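Local atomic coordinates of epimerase family protein SDR39U1 (Homo sapiens, PDB entry 4B4O), a protein that binds NADPH and is probably an NADP-dependent oxidoreductase of the short-chain dehydrogenase/reductase family. Residues A110-P114 / S124-F129. The protein carries 3 engineered substitutions. Residues are numbered along the deposited sequence; the frame is centred on the assembly and turned at random.
Sequences AYYQP and SPGGDF
Begin at Ala110, which with Tyr111 closes a 3-10 segment that begins earlier in the chain; its O is 3.4 Å from Phe129 CZ. Tyr111 (phi/psi -54/-37) is closest to Gly127, 4.6 Å between CA atoms, and its O accepts a hydrogen bond from Gly127 N at 2.9 Å. The Tyr111 side chain, chi1 t, lays its ring against the backbone of Gly126 and Gly127: Gly126 CA sits 4.0 Å from the ring centroid, a CH-pi contact over one face, while Ser124 O approaches the edge, 3.6 Å from Tyr111 CE2. In this conformation neither glycine has room for a CB: one on Gly126 would hit Tyr111 O, one on Gly127 Tyr111 CE1; Gly127 also has positive phi (78°). At Tyr112 the backbone turns extended (-90/132); CA-to-CB points away from 124-129, yet with chi1 m the ring edge comes back to it, Tyr112 CE1 lying 3.9 Å from Ser124 O, and its OH hydrogen-bonds Asn216 and Arg156. Both segments belong to the long loop joining strand 102-108 to helix 131-143 of the Rossmann-type domain, and the Ala110 side chain lies about 8 Å from the bound NADPH. Water 1 bridges Gln113 N and Pro125 O, 2.8 Å from each. Gln113 CB lies over the face of the Phe129 ring (chi1 p), 4.1 Å from its centroid, and Gln113 NE2 donates a hydrogen bond to Pro114 O at 3.0 Å. Finally, Pro114 CD packs 3.6 Å from Phe129 CE1.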
# COMPACT_ATOMS: atom_id res chain seq x y z
N ALA A 110 2.37 -7.93 4.42
CA ALA A 110 3.50 -8.48 5.16
C ALA A 110 3.11 -8.96 6.57
O ALA A 110 3.83 -9.74 7.18
CB ALA A 110 4.59 -7.44 5.26
N TYR A 111 1.98 -8.48 7.09
CA TYR A 111 1.43 -8.96 8.36
C TYR A 111 1.25 -10.49 8.37
O TYR A 111 1.42 -11.13 9.40
CB TYR A 111 0.07 -8.28 8.63
CG TYR A 111 -0.53 -8.56 9.99
CD1 TYR A 111 -0.15 -7.83 11.10
CD2 TYR A 111 -1.50 -9.54 10.16
CE1 TYR A 111 -0.69 -8.07 12.35
CE2 TYR A 111 -2.03 -9.80 11.40
CZ TYR A 111 -1.62 -9.04 12.49
OH TYR A 111 -2.16 -9.28 13.74
N TYR A 112 0.86 -11.05 7.23
CA TYR A 112 0.55 -12.48 7.13
C TYR A 112 1.79 -13.30 6.76
O TYR A 112 2.54 -12.94 5.86
CB TYR A 112 -0.58 -12.73 6.11
CG TYR A 112 -1.77 -11.82 6.30
CD1 TYR A 112 -2.55 -11.89 7.44
CD2 TYR A 112 -2.10 -10.89 5.33
CE1 TYR A 112 -3.64 -11.05 7.60
CE2 TYR A 112 -3.20 -10.04 5.48
CZ TYR A 112 -3.96 -10.12 6.62
OH TYR A 112 -5.04 -9.30 6.75
N GLN A 113 2.00 -14.38 7.50
CA GLN A 113 3.16 -15.22 7.35
C GLN A 113 3.23 -15.80 5.92
O GLN A 113 2.33 -16.51 5.50
CB GLN A 113 3.09 -16.32 8.42
CG GLN A 113 4.02 -17.52 8.29
CD GLN A 113 5.49 -17.24 8.57
OE1 GLN A 113 5.93 -17.12 9.75
NE2 GLN A 113 6.29 -17.22 7.48
N PRO A 114 4.30 -15.49 5.18
CA PRO A 114 4.45 -16.10 3.87
C PRO A 114 4.47 -17.61 3.96
O PRO A 114 5.04 -18.17 4.90
CB PRO A 114 5.80 -15.58 3.40
CG PRO A 114 5.98 -14.30 4.12
CD PRO A 114 5.41 -14.57 5.49
N SER A 124 -7.16 -13.06 10.16
CA SER A 124 -6.10 -14.02 10.40
C SER A 124 -5.04 -13.42 11.31
O SER A 124 -4.71 -12.24 11.20
CB SER A 124 -5.44 -14.48 9.08
OG SER A 124 -6.32 -15.26 8.30
N PRO A 125 -4.46 -14.25 12.17
CA PRO A 125 -3.33 -13.80 12.96
C PRO A 125 -2.00 -13.64 12.20
O PRO A 125 -1.79 -14.19 11.13
CB PRO A 125 -3.21 -14.88 14.02
CG PRO A 125 -3.62 -16.11 13.30
CD PRO A 125 -4.58 -15.71 12.21
N GLY A 126 -1.12 -12.84 12.77
CA GLY A 126 0.16 -12.51 12.17
C GLY A 126 0.84 -11.37 12.92
O GLY A 126 0.62 -11.19 14.12
N GLY A 127 1.71 -10.65 12.23
CA GLY A 127 2.35 -9.47 12.79
C GLY A 127 3.50 -9.67 13.76
O GLY A 127 3.87 -8.70 14.44
N ASP A 128 4.10 -10.86 13.79
CA ASP A 128 5.01 -11.21 14.88
C ASP A 128 6.16 -12.19 14.55
O ASP A 128 6.65 -12.86 15.45
CB ASP A 128 4.17 -11.82 15.99
CG ASP A 128 3.37 -13.06 15.53
OD1 ASP A 128 3.34 -13.40 14.33
OD2 ASP A 128 2.76 -13.71 16.41
N PHE A 129 6.59 -12.26 13.30
CA PHE A 129 7.54 -13.31 12.87
C PHE A 129 8.74 -12.81 12.05
O PHE A 129 9.63 -13.59 11.73
CB PHE A 129 6.80 -14.37 12.04
CG PHE A 129 6.04 -13.79 10.91
CD1 PHE A 129 6.68 -13.50 9.71
CD2 PHE A 129 4.70 -13.48 11.05
CE1 PHE A 129 5.98 -12.94 8.66
CE2 PHE A 129 3.99 -12.92 10.01
CZ PHE A 129 4.62 -12.65 8.81
O HOH W 1 0.55 -15.07 9.83